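Nucleotidyl transferase (Methanothermobacter thermautotrophicus, PDB 6PLJ) probably transfers nucleotidyl groups as a member of the MobA-like nucleotidyltransferase family, with a suggested part in making the pseudomurein cell wall. Local coordinates at residues A27-A32 with L127-D132; C78-G83 with M96-V101; G150-I155 with G203-G208; E146-S151 with P173-A178; R213-V218 with L227-H232. All blocks are in the same frame, centred on the assembly; numbering follows the deposited sequence. Where two conformers were deposited one is given.

Interaction 1. Residues A27-A32 with L127-D132; sequences AVVAAA and LCAAGD. With EDO (1,2-ethanediol), chain F.
Ala30 O is gripped by three donors, one of them weak. Gly131 N reaches it at 2.8 Å, a water donates to it, and a bound 1,2-ethanediol adds the weak bond through its O2. Gly131 suits the spot because a beta carbon there would be driven into Ala30 O, only 2.9 Å away. The same ethanediol takes a bond from Ala32 N on its O1 (2.9 Å), while the water also accepts from Asp132 N. Behind this cluster, strands 27-31 and 127-130 pair in parallel at the middle of a Rossmann-like sheet, and their ends lead into the loops that in this family border the nucleotide pocket; the diol, probably from the crystallisation liquor, may mark part of that pocket. The pairing is regular: Val28 N bonds to Leu127 O, Val28 O receives Ala129 N, and Ala30 N meets Ala129 O almost head-on, with a C=O...N angle of 170°. The alanines leave room for helices to come close. Val70 and Ile63 of helix 62-72 touch Ala27, Val29 and Ala129 on one face; Val28 and Ala30 meet Leu114 of helix 110-120 on the other. Val29 sends CG1 anti to its own N (chi1 178°), so that this methyl lies 3.8 Å from Gly131 CA. Asp132 OD2 turns to Lys52 in a salt bridge.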
# COMPACT_ATOMS: atom_id res chain seq x y z
N ALA A 27 -3.89 -9.95 1.05
CA ALA A 27 -3.26 -8.65 0.95
C ALA A 27 -2.05 -8.73 0.05
O ALA A 27 -1.35 -9.74 0.03
CB ALA A 27 -2.87 -8.11 2.30
N VAL A 28 -1.81 -7.66 -0.68
CA VAL A 28 -0.59 -7.50 -1.46
C VAL A 28 -0.00 -6.17 -1.02
O VAL A 28 -0.65 -5.11 -1.18
CB VAL A 28 -0.88 -7.51 -2.97
CG1 VAL A 28 0.37 -7.09 -3.75
CG2 VAL A 28 -1.37 -8.89 -3.40
N VAL A 29 1.18 -6.22 -0.44
CA VAL A 29 1.90 -5.02 -0.00
C VAL A 29 3.00 -4.75 -1.01
O VAL A 29 3.89 -5.58 -1.22
CB VAL A 29 2.48 -5.19 1.41
CG1 VAL A 29 3.26 -3.95 1.83
CG2 VAL A 29 1.36 -5.51 2.40
N ALA A 30 2.92 -3.59 -1.65
CA ALA A 30 3.95 -3.18 -2.60
C ALA A 30 5.10 -2.55 -1.83
O ALA A 30 4.94 -1.48 -1.25
CB ALA A 30 3.38 -2.22 -3.61
N ALA A 31 6.24 -3.22 -1.82
CA ALA A 31 7.38 -2.82 -1.01
C ALA A 31 8.66 -2.86 -1.85
O ALA A 31 9.73 -3.19 -1.34
CB ALA A 31 7.49 -3.71 0.22
N ALA A 32 8.52 -2.54 -3.13
CA ALA A 32 9.58 -2.80 -4.12
C ALA A 32 10.20 -1.58 -4.76
O ALA A 32 11.17 -1.72 -5.50
CB ALA A 32 9.05 -3.71 -5.22
N LEU A 127 -6.58 -6.94 -1.05
CA LEU A 127 -6.32 -5.67 -0.38
C LEU A 127 -4.91 -5.23 -0.77
O LEU A 127 -3.94 -5.89 -0.40
CB LEU A 127 -6.43 -5.84 1.14
CG LEU A 127 -6.03 -4.63 1.98
CD1 LEU A 127 -7.00 -3.48 1.73
CD2 LEU A 127 -5.96 -5.01 3.45
N CYS A 128 -4.81 -4.14 -1.54
CA CYS A 128 -3.53 -3.63 -2.03
C CYS A 128 -3.09 -2.49 -1.12
O CYS A 128 -3.85 -1.54 -0.92
CB CYS A 128 -3.67 -3.09 -3.44
SG CYS A 128 -4.03 -4.38 -4.66
N ALA A 129 -1.88 -2.60 -0.57
CA ALA A 129 -1.34 -1.59 0.34
C ALA A 129 0.06 -1.20 -0.07
O ALA A 129 0.82 -2.01 -0.60
CB ALA A 129 -1.33 -2.11 1.77
N ALA A 130 0.38 0.07 0.18
CA ALA A 130 1.71 0.59 -0.07
C ALA A 130 2.59 0.36 1.13
O ALA A 130 2.24 0.73 2.25
CB ALA A 130 1.63 2.08 -0.37
N GLY A 131 3.78 -0.19 0.91
CA GLY A 131 4.72 -0.42 2.00
C GLY A 131 5.11 0.84 2.75
O GLY A 131 5.36 0.79 3.94
N ASP A 132 5.12 1.97 2.04
CA ASP A 132 5.53 3.27 2.59
C ASP A 132 4.39 4.09 3.17
O ASP A 132 4.55 5.29 3.36
CB ASP A 132 6.28 4.10 1.54
CG ASP A 132 5.42 4.54 0.39
OD1 ASP A 132 4.19 4.28 0.38
OD2 ASP A 132 5.98 5.15 -0.56
C1 EDO F . 6.12 -0.72 -4.81
O1 EDO F . 6.60 -1.86 -5.19
C2 EDO F . 6.58 -0.28 -3.56
O2 EDO F . 5.69 0.73 -3.21
O HOH W 1 5.83 1.49 -0.82

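Interaction 2. Residues C78-G83 with M96-V101; sequences CIVVTG and MDVRVV
Val98 CG1 sits between two bumps of the neighbouring strand, Val80 CG2 at 3.8 Å and the sulphur of Cys78, SG, at 4.1 Å. The valine leans obliquely across Val80, and helix 62-72 packs on this side through Val67, which touches Val98, and Val70, which touches Cys78. A second notch lies on the other face of the sheet. There a chi1 of -66° puts Val101 CG1 anti to the carbonyl carbon and leaves CG2 to drop between Ile79 CG2 (4.0 Å) and Val81 CG2 (3.9 Å). Beta-branched residues suit these positions, since they hold a methyl close to the strand, where it can enter the hollow. Further along, Val100 CG1 meets Thr82 at about a right angle and comes 3.6 Å from its OG1, a hydroxyl already hydrogen-bonded to Glu90. Arg99, on the face of Ile79 and Val101, is exposed: its aliphatic CD passes Ile79 CG1 at 4.2 Å and the chain then bends off, carrying the charge away. Between the two faces, Arg99 N to Cys78 O, Val80 N to Arg99 O, Val101 N to Val80 O and Thr82 N to Val101 O hold the backbones in parallel register. At the Cys78 end, a water accepts from Cys78 N and donates to Asp97 O, from the central residue of an inverse gamma turn. Strand 77-82, helix 86-92 and strand 99-102 thus form a beta-alpha-beta crossover, placing 99-102 at the outer edge of the sheet.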
# COMPACT_ATOMS: atom_id res chain seq x y z
N CYS A 78 -0.86 -12.52 3.53
CA CYS A 78 -0.23 -11.28 3.11
C CYS A 78 0.98 -11.60 2.24
O CYS A 78 1.93 -12.26 2.68
CB CYS A 78 0.20 -10.48 4.33
SG CYS A 78 0.89 -8.87 3.89
N ILE A 79 0.89 -11.14 0.99
CA ILE A 79 1.97 -11.20 0.02
C ILE A 79 2.70 -9.87 0.10
O ILE A 79 2.06 -8.83 0.19
CB ILE A 79 1.41 -11.39 -1.42
CG1 ILE A 79 0.96 -12.85 -1.64
CG2 ILE A 79 2.46 -11.08 -2.48
CD1 ILE A 79 -0.06 -13.39 -0.70
N VAL A 80 4.02 -9.91 0.09
CA VAL A 80 4.80 -8.67 0.04
C VAL A 80 5.67 -8.74 -1.19
O VAL A 80 6.39 -9.73 -1.39
CB VAL A 80 5.68 -8.47 1.28
CG1 VAL A 80 6.46 -7.18 1.15
CG2 VAL A 80 4.84 -8.47 2.54
N VAL A 81 5.60 -7.70 -2.02
CA VAL A 81 6.37 -7.63 -3.25
C VAL A 81 7.58 -6.79 -2.98
O VAL A 81 7.45 -5.63 -2.58
CB VAL A 81 5.55 -7.04 -4.40
CG1 VAL A 81 6.34 -7.09 -5.70
CG2 VAL A 81 4.24 -7.82 -4.56
N THR A 82 8.76 -7.35 -3.24
CA THR A 82 10.02 -6.68 -2.97
C THR A 82 10.79 -6.46 -4.27
O THR A 82 10.44 -7.01 -5.31
CB THR A 82 10.87 -7.48 -1.96
OG1 THR A 82 11.14 -8.79 -2.49
CG2 THR A 82 10.13 -7.62 -0.62
N GLY A 83 11.80 -5.62 -4.22
CA GLY A 83 12.60 -5.33 -5.40
C GLY A 83 13.77 -4.47 -5.01
O GLY A 83 14.86 -4.98 -4.72
N MET A 96 8.13 -12.35 10.13
CA MET A 96 6.70 -12.11 9.95
C MET A 96 6.07 -13.13 9.03
O MET A 96 6.73 -13.73 8.18
CB MET A 96 6.46 -10.69 9.43
CG MET A 96 7.02 -9.63 10.35
SD MET A 96 6.48 -7.98 9.88
CE MET A 96 4.88 -7.86 10.66
N ASP A 97 4.77 -13.32 9.20
CA ASP A 97 4.05 -14.35 8.47
C ASP A 97 3.59 -13.79 7.12
O ASP A 97 2.43 -13.43 6.95
CB ASP A 97 2.88 -14.87 9.31
CG ASP A 97 2.15 -16.04 8.67
OD1 ASP A 97 2.71 -16.74 7.81
OD2 ASP A 97 0.98 -16.23 9.02
N VAL A 98 4.53 -13.68 6.21
CA VAL A 98 4.27 -13.16 4.86
C VAL A 98 4.87 -14.05 3.80
O VAL A 98 5.80 -14.81 4.08
CB VAL A 98 4.85 -11.74 4.66
CG1 VAL A 98 4.15 -10.75 5.56
CG2 VAL A 98 6.35 -11.69 4.88
N ARG A 99 4.34 -13.93 2.59
CA ARG A 99 4.84 -14.61 1.42
C ARG A 99 5.49 -13.54 0.56
O ARG A 99 4.82 -12.63 0.07
CB ARG A 99 3.67 -15.28 0.69
CG ARG A 99 3.99 -15.85 -0.68
CD ARG A 99 2.82 -16.63 -1.25
NE ARG A 99 2.48 -17.78 -0.43
CZ ARG A 99 3.04 -18.99 -0.53
NH1 ARG A 99 3.96 -19.27 -1.45
NH2 ARG A 99 2.63 -19.96 0.28
N VAL A 100 6.80 -13.64 0.41
CA VAL A 100 7.57 -12.65 -0.34
C VAL A 100 7.75 -13.09 -1.78
O VAL A 100 8.15 -14.23 -2.04
CB VAL A 100 8.96 -12.45 0.29
CG1 VAL A 100 9.80 -11.51 -0.56
CG2 VAL A 100 8.82 -11.90 1.71
N VAL A 101 7.46 -12.18 -2.70
CA VAL A 101 7.78 -12.37 -4.11
C VAL A 101 8.58 -11.18 -4.57
O VAL A 101 8.26 -10.04 -4.25
CB VAL A 101 6.54 -12.59 -5.02
CG1 VAL A 101 5.88 -13.91 -4.65
CG2 VAL A 101 5.54 -11.45 -4.95
O HOH W 2 0.41 -14.34 5.33

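Interaction 3. Residues G150-I155 with G203-G208; sequences GSTVSI and GVRLYG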
# COMPACT_ATOMS: atom_id res chain seq x y z
N GLY A 150 -16.56 -8.34 -6.45
CA GLY A 150 -16.11 -8.62 -7.81
C GLY A 150 -16.05 -7.41 -8.73
O GLY A 150 -15.09 -7.25 -9.48
N SER A 151 -17.05 -6.54 -8.65
CA SER A 151 -17.15 -5.38 -9.52
C SER A 151 -17.06 -4.03 -8.81
O SER A 151 -17.32 -3.00 -9.41
CB SER A 151 -18.45 -5.47 -10.32
OG SER A 151 -18.43 -6.65 -11.09
N THR A 152 -16.74 -4.03 -7.52
CA THR A 152 -16.59 -2.78 -6.77
C THR A 152 -15.19 -2.67 -6.23
O THR A 152 -14.67 -3.61 -5.61
CB THR A 152 -17.58 -2.71 -5.60
OG1 THR A 152 -18.90 -2.89 -6.12
CG2 THR A 152 -17.50 -1.38 -4.88
N VAL A 153 -14.59 -1.51 -6.46
CA VAL A 153 -13.28 -1.17 -5.91
C VAL A 153 -13.55 -0.27 -4.72
O VAL A 153 -14.38 0.66 -4.81
CB VAL A 153 -12.38 -0.48 -6.94
CG1 VAL A 153 -11.03 -0.13 -6.33
CG2 VAL A 153 -12.18 -1.37 -8.17
N SER A 154 -12.89 -0.55 -3.61
CA SER A 154 -13.00 0.27 -2.41
C SER A 154 -11.64 0.87 -2.17
O SER A 154 -10.62 0.28 -2.52
CB SER A 154 -13.45 -0.57 -1.23
OG SER A 154 -12.51 -1.58 -0.97
N ILE A 155 -11.61 2.06 -1.59
CA ILE A 155 -10.36 2.81 -1.49
C ILE A 155 -10.39 3.77 -0.33
O ILE A 155 -11.47 4.23 0.06
CB ILE A 155 -10.11 3.56 -2.82
CG1 ILE A 155 -8.71 4.16 -2.88
CG2 ILE A 155 -11.20 4.62 -3.08
CD1 ILE A 155 -8.30 4.50 -4.29
N GLY A 203 -16.78 3.13 -15.90
CA GLY A 203 -18.01 2.89 -15.15
C GLY A 203 -17.84 1.94 -13.99
O GLY A 203 -18.83 1.49 -13.40
N VAL A 204 -16.59 1.64 -13.62
CA VAL A 204 -16.30 0.80 -12.47
C VAL A 204 -16.74 1.56 -11.23
O VAL A 204 -16.43 2.75 -11.11
CB VAL A 204 -14.79 0.49 -12.34
CG1 VAL A 204 -14.50 -0.28 -11.05
CG2 VAL A 204 -14.27 -0.26 -13.56
N ARG A 205 -17.45 0.89 -10.34
CA ARG A 205 -17.95 1.51 -9.12
C ARG A 205 -16.75 1.64 -8.17
O ARG A 205 -16.06 0.66 -7.92
CB ARG A 205 -19.07 0.70 -8.44
CG ARG A 205 -20.08 -0.04 -9.33
CD ARG A 205 -20.52 0.69 -10.59
NE ARG A 205 -21.23 1.94 -10.35
CZ ARG A 205 -21.70 2.71 -11.33
NH1 ARG A 205 -21.54 2.34 -12.59
NH2 ARG A 205 -22.34 3.84 -11.04
N LEU A 206 -16.49 2.85 -7.69
CA LEU A 206 -15.38 3.13 -6.78
C LEU A 206 -15.97 3.66 -5.48
O LEU A 206 -16.59 4.73 -5.49
CB LEU A 206 -14.43 4.14 -7.40
CG LEU A 206 -13.18 4.52 -6.60
CD1 LEU A 206 -12.31 3.30 -6.36
CD2 LEU A 206 -12.41 5.62 -7.31
N TYR A 207 -15.83 2.91 -4.38
CA TYR A 207 -16.36 3.33 -3.07
C TYR A 207 -15.26 3.87 -2.17
O TYR A 207 -14.32 3.14 -1.82
CB TYR A 207 -17.10 2.20 -2.36
CG TYR A 207 -17.82 2.67 -1.13
CD1 TYR A 207 -19.06 3.31 -1.23
CD2 TYR A 207 -17.26 2.55 0.14
CE1 TYR A 207 -19.72 3.77 -0.11
CE2 TYR A 207 -17.91 3.01 1.26
CZ TYR A 207 -19.15 3.62 1.13
OH TYR A 207 -19.82 4.08 2.23
N GLY A 208 -15.39 5.14 -1.77
CA GLY A 208 -14.44 5.76 -0.87
C GLY A 208 -14.78 5.50 0.59
O GLY A 208 -15.93 5.67 1.02
O HOH W 3 -17.93 -1.79 -11.47
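The Tyr207 ring stacks on the imidazole of His147 and meets Trp163 edge-to-face, a setting that suits a partly exposed aromatic with two ring partners. Toward strand 152-155 the residue offers its root instead, CB lying 4.0 Å from Val153 O. Its CG stands opposite its own N (chi1 -171°), which swings the ring out toward those partners. Arg205, on the same face, is the other flat group; it bends at CB-CG and CG-CD, folding its guanidinium back on its own segment, where NH1 makes a weak bond to Gly203 O. A water accepts from Arg205 N (2.9 Å) and donates to Ser151 O, bridging the segments. Strands 152-155 and 205-208 run in parallel in the mixed sheet, on the side remote from strand 99-102, with 162-163 beyond 205-208 as the outermost strand. Val153 uses both its N and its O for hydrogen bonds to the other strand: its N goes to Arg205 O, and its O receives Tyr207 N at 2.7 Å. Ile155 N then bonds to Tyr207 O, less straight, at 141° about the hydrogen. The other face is apolar. Leu206 CD1 lies 3.7 Å from Val153 CG1 and equally 3.7 Å from Ile155 CG2, a methyl set between two beta-branched side chains, and Val204 CG1 meets Val153 CG2 at 3.9 Å. Helix 192-201 covers this face through Met199, Leu196 and Leu200, consistent with the run of aliphatic residues. Gly203 ends that helix in a Schellman motif with positive phi, a conformation that glycine adopts most readily.

Interaction 4. Residues E146-S151 with P173-A178; sequences EHADGS and PLAAGA
Ala148 and Ala175 turn their methyls to one another, CB to CB at 3.6 Å. The Ala148 methyl also lies over the peptide of Ala175, 3.5 Å from its O. Both residues are small enough to let the chain leaving helix 138-147 pass close to the strand. Ala176, between Ala175 and Gly177, points the other way. Beyond the alanines the contact becomes polar. Gly177 N reaches Asp149 O only weakly, at 3.4 Å with 127° at the hydrogen, and a water reinforces the link: 2.8 Å from Asp149 O, to which it probably donates, it accepts from Gly177 N at 2.9 Å. Glycine fits here because a beta carbon would run into Gly150 O. Asp149 directs its side chain from the backbone away from the strand, and its OD1 takes the Thr152 hydroxyl and, weakly, Ser151 N, bracing the turn. Gly177 is also the N-cap of helix 178-184. Strand 174-177 lies antiparallel between 125-130 and 152-157, with Ile144 of helix 138-147 on Ala175, while Ala148 reaches Ile125 and Ser154 on the two flanking strands.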
# COMPACT_ATOMS: atom_id res chain seq x y z
N GLU A 146 -13.77 -4.91 3.32
CA GLU A 146 -15.18 -5.29 3.44
C GLU A 146 -16.09 -4.71 2.36
O GLU A 146 -17.12 -5.30 2.05
CB GLU A 146 -15.74 -4.86 4.80
CG GLU A 146 -15.25 -5.69 5.98
CD GLU A 146 -15.59 -5.04 7.32
OE1 GLU A 146 -16.00 -3.86 7.34
OE2 GLU A 146 -15.46 -5.73 8.36
N HIS A 147 -15.71 -3.54 1.82
CA HIS A 147 -16.50 -2.85 0.80
C HIS A 147 -16.19 -3.26 -0.64
O HIS A 147 -16.88 -2.83 -1.57
CB HIS A 147 -16.34 -1.33 0.93
CG HIS A 147 -17.23 -0.72 1.96
ND1 HIS A 147 -18.55 -0.42 1.72
CD2 HIS A 147 -16.99 -0.34 3.24
CE1 HIS A 147 -19.09 0.12 2.80
NE2 HIS A 147 -18.16 0.18 3.74
N ALA A 148 -15.14 -4.06 -0.84
CA ALA A 148 -14.78 -4.53 -2.16
C ALA A 148 -15.65 -5.74 -2.50
O ALA A 148 -16.08 -6.47 -1.61
CB ALA A 148 -13.31 -4.93 -2.18
N ASP A 149 -15.91 -5.92 -3.78
CA ASP A 149 -16.48 -7.18 -4.29
C ASP A 149 -16.01 -7.37 -5.72
O ASP A 149 -15.13 -6.63 -6.17
CB ASP A 149 -18.02 -7.23 -4.10
CG ASP A 149 -18.78 -6.25 -4.98
OD1 ASP A 149 -18.27 -5.73 -5.99
OD2 ASP A 149 -19.96 -6.01 -4.65
N GLY A 150 -16.56 -8.34 -6.45
CA GLY A 150 -16.11 -8.62 -7.81
C GLY A 150 -16.05 -7.41 -8.73
O GLY A 150 -15.09 -7.25 -9.48
N SER A 151 -17.05 -6.54 -8.65
CA SER A 151 -17.15 -5.38 -9.52
C SER A 151 -17.06 -4.03 -8.81
O SER A 151 -17.32 -3.00 -9.41
CB SER A 151 -18.45 -5.47 -10.32
OG SER A 151 -18.43 -6.65 -11.09
N PRO A 173 -4.49 2.72 0.46
CA PRO A 173 -4.79 1.32 0.10
C PRO A 173 -6.13 1.22 -0.62
O PRO A 173 -6.98 2.11 -0.53
CB PRO A 173 -4.87 0.64 1.45
CG PRO A 173 -5.32 1.70 2.37
CD PRO A 173 -4.63 2.93 1.91
N LEU A 174 -6.31 0.12 -1.35
CA LEU A 174 -7.57 -0.14 -2.03
C LEU A 174 -7.82 -1.63 -1.95
O LEU A 174 -6.91 -2.41 -1.65
CB LEU A 174 -7.55 0.35 -3.49
CG LEU A 174 -6.52 -0.27 -4.43
CD1 LEU A 174 -6.93 -1.65 -4.94
CD2 LEU A 174 -6.22 0.65 -5.61
N ALA A 175 -9.05 -2.03 -2.21
CA ALA A 175 -9.36 -3.46 -2.32
C ALA A 175 -10.25 -3.65 -3.53
O ALA A 175 -11.07 -2.79 -3.85
CB ALA A 175 -10.01 -3.98 -1.07
N ALA A 176 -10.09 -4.78 -4.19
CA ALA A 176 -10.87 -5.07 -5.38
C ALA A 176 -10.87 -6.56 -5.64
O ALA A 176 -10.02 -7.28 -5.15
CB ALA A 176 -10.29 -4.34 -6.58
N GLY A 177 -11.81 -6.98 -6.47
CA GLY A 177 -11.77 -8.34 -7.00
C GLY A 177 -10.48 -8.63 -7.73
O GLY A 177 -9.96 -7.79 -8.46
N ALA A 178 -9.94 -9.83 -7.52
CA ALA A 178 -8.70 -10.24 -8.16
C ALA A 178 -8.84 -10.24 -9.69
O ALA A 178 -7.95 -9.77 -10.37
CB ALA A 178 -8.24 -11.60 -7.66
O HOH W 4 -13.52 -5.15 -7.84

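Interaction 5. Residues R213-V218 with L227-H232; sequences RPIELV and LRIRDH. With EDO (1,2-ethanediol), chain E.
A 3-10 turn, residues 214-217, docks on the C-terminal helix 223-236 through Ile215, with Val218 just behind it, in a packing made without hydrogen bonds between the two segments. Ile215 CG2 forms a CH-pi contact over the middle of the His232 ring, 3.7 Å from its centroid and 9° off the normal. The CG1 branch, anti to its own N (chi1 -165°), carries CD1 in the other direction, to Arg228 CG at 3.6 Å and Ile229 CG1 at 4.0 Å. One isoleucine thereby touches three helix residues within about one turn. Val218 divides its methyls likewise: CG1 meets Ile229 CD1 at 3.7 Å, and CG2 sits 3.4 Å above one face of the Arg228 guanidinium, toward its rim. Arg228 stays extended from CG to NE, laying its aliphatic part along Ile215 and keeping its charge at the surface. Arg213 NH2 approaches the edge of the imidazole, 4.1 Å from His232 CE1, with the guanidinium and ring planes nearly perpendicular. Were His232 replaced by an alanine, the Ile215 CG2 methyl would probably lose its ring face and Arg213 its edge partner, opening a gap beside the turn. Glu216, facing the other way, bonds to Ser137 and, in helix 138-147, to Thr140, while Ile229 reaches Leu57 of strand 56-57 and the loop residues Pro134 and Ile220.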
# COMPACT_ATOMS: atom_id res chain seq x y z
N ARG A 213 -8.11 8.84 10.57
CA ARG A 213 -7.31 10.03 10.86
C ARG A 213 -6.64 10.37 9.52
O ARG A 213 -6.27 9.44 8.79
CB ARG A 213 -6.20 9.70 11.89
CG ARG A 213 -6.55 8.88 13.14
CD ARG A 213 -6.90 9.74 14.33
NE ARG A 213 -7.56 8.98 15.39
CZ ARG A 213 -6.96 8.54 16.49
NH1 ARG A 213 -7.64 7.86 17.39
NH2 ARG A 213 -5.68 8.80 16.68
N PRO A 214 -6.48 11.66 9.16
CA PRO A 214 -5.80 11.98 7.89
C PRO A 214 -4.37 11.46 7.75
O PRO A 214 -3.90 11.30 6.63
CB PRO A 214 -5.82 13.51 7.86
CG PRO A 214 -7.08 13.83 8.58
CD PRO A 214 -7.13 12.87 9.73
N ILE A 215 -3.70 11.20 8.86
CA ILE A 215 -2.36 10.61 8.83
C ILE A 215 -2.36 9.29 8.03
O ILE A 215 -1.35 8.92 7.44
CB ILE A 215 -1.83 10.39 10.26
CG1 ILE A 215 -0.31 10.14 10.25
CG2 ILE A 215 -2.59 9.28 10.97
CD1 ILE A 215 0.49 11.33 9.82
N GLU A 216 -3.49 8.60 7.99
CA GLU A 216 -3.58 7.34 7.25
C GLU A 216 -3.31 7.50 5.75
O GLU A 216 -2.84 6.55 5.11
CB GLU A 216 -4.96 6.69 7.46
CG GLU A 216 -5.21 6.30 8.91
CD GLU A 216 -6.47 5.48 9.09
OE1 GLU A 216 -7.46 5.72 8.38
OE2 GLU A 216 -6.46 4.58 9.96
N LEU A 217 -3.55 8.69 5.22
CA LEU A 217 -3.32 8.98 3.80
C LEU A 217 -1.86 9.28 3.46
O LEU A 217 -1.53 9.41 2.28
CB LEU A 217 -4.18 10.17 3.38
CG LEU A 217 -5.67 9.87 3.26
CD1 LEU A 217 -6.52 11.10 3.58
CD2 LEU A 217 -5.97 9.34 1.87
N VAL A 218 -1.01 9.41 4.46
CA VAL A 218 0.36 9.86 4.23
C VAL A 218 1.26 8.72 3.78
O VAL A 218 1.54 7.81 4.55
CB VAL A 218 0.96 10.53 5.48
CG1 VAL A 218 2.41 10.96 5.24
CG2 VAL A 218 0.11 11.74 5.89
N LEU A 227 8.55 12.03 9.29
CA LEU A 227 8.57 12.68 10.60
C LEU A 227 7.17 12.91 11.11
O LEU A 227 6.91 12.75 12.30
CB LEU A 227 9.35 13.98 10.56
CG LEU A 227 10.84 13.84 10.21
CD1 LEU A 227 11.46 15.21 10.08
CD2 LEU A 227 11.57 13.00 11.23
N ARG A 228 6.27 13.27 10.21
CA ARG A 228 4.85 13.44 10.54
C ARG A 228 4.23 12.14 11.06
O ARG A 228 3.53 12.12 12.06
CB ARG A 228 4.10 13.95 9.32
CG ARG A 228 2.63 14.19 9.55
CD ARG A 228 1.93 14.63 8.29
NE ARG A 228 0.49 14.70 8.53
CZ ARG A 228 -0.43 14.96 7.62
NH1 ARG A 228 -0.10 15.17 6.35
NH2 ARG A 228 -1.71 14.99 7.99
N ILE A 229 4.51 11.03 10.38
CA ILE A 229 4.03 9.74 10.82
C ILE A 229 4.65 9.35 12.15
O ILE A 229 3.96 8.88 13.05
CB ILE A 229 4.30 8.66 9.75
CG1 ILE A 229 3.40 8.91 8.54
CG2 ILE A 229 4.10 7.26 10.32
CD1 ILE A 229 3.86 8.22 7.27
N ARG A 230 5.95 9.55 12.27
CA ARG A 230 6.65 9.19 13.52
C ARG A 230 6.03 9.97 14.69
O ARG A 230 5.86 9.40 15.72
CB ARG A 230 8.16 9.44 13.39
CG ARG A 230 8.96 9.15 14.65
CD ARG A 230 10.45 9.46 14.46
NE ARG A 230 10.71 10.87 14.70
CZ ARG A 230 11.88 11.48 14.52
NH1 ARG A 230 11.98 12.77 14.78
NH2 ARG A 230 12.93 10.82 14.06
N ASP A 231 5.75 11.24 14.49
CA ASP A 231 5.15 12.06 15.55
C ASP A 231 3.79 11.51 15.98
O ASP A 231 3.45 11.51 17.18
CB ASP A 231 5.01 13.52 15.13
CG ASP A 231 6.35 14.25 15.07
OD1 ASP A 231 7.37 13.73 15.58
OD2 ASP A 231 6.37 15.34 14.48
N HIS A 232 3.00 11.04 15.02
CA HIS A 232 1.72 10.40 15.32
C HIS A 232 1.89 9.13 16.15
O HIS A 232 1.17 8.92 17.13
CB HIS A 232 0.99 10.09 14.02
CG HIS A 232 -0.12 9.11 14.14
ND1 HIS A 232 -1.29 9.39 14.81
CD2 HIS A 232 -0.27 7.87 13.63
CE1 HIS A 232 -2.11 8.36 14.71
NE2 HIS A 232 -1.50 7.41 14.01
C1 EDO E . 9.43 17.13 13.02
O1 EDO E . 8.85 16.28 14.02
C2 EDO E . 8.33 17.57 12.06
O2 EDO E . 7.23 16.65 12.15

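Four of the five contacts follow one sheet. Interactions 1 and 2, with centres about 9 Å apart, lie on neighbouring strands, 25-31 and 77-82, joined where Ala31 N lies 2.8 Å from Val81 O. Interaction 4 continues interaction 1 through Cys128 N and Leu174 O (2.7 Å), then meets interaction 3, centres about 7 Å apart, through Ser154 O and Ala175 N. Interactions 2 and 3 lie toward opposite ends, their centres about 25 Å apart. The ethanediol of interaction 1, which may mark part of the nucleotide pocket, is about 5 Å from the Val81 side chain. Interaction 5 pairs a 3-10 segment with the C-terminal helix rather than two strands; its Arg228 side chain is about 13 Å from the bound sodium ion.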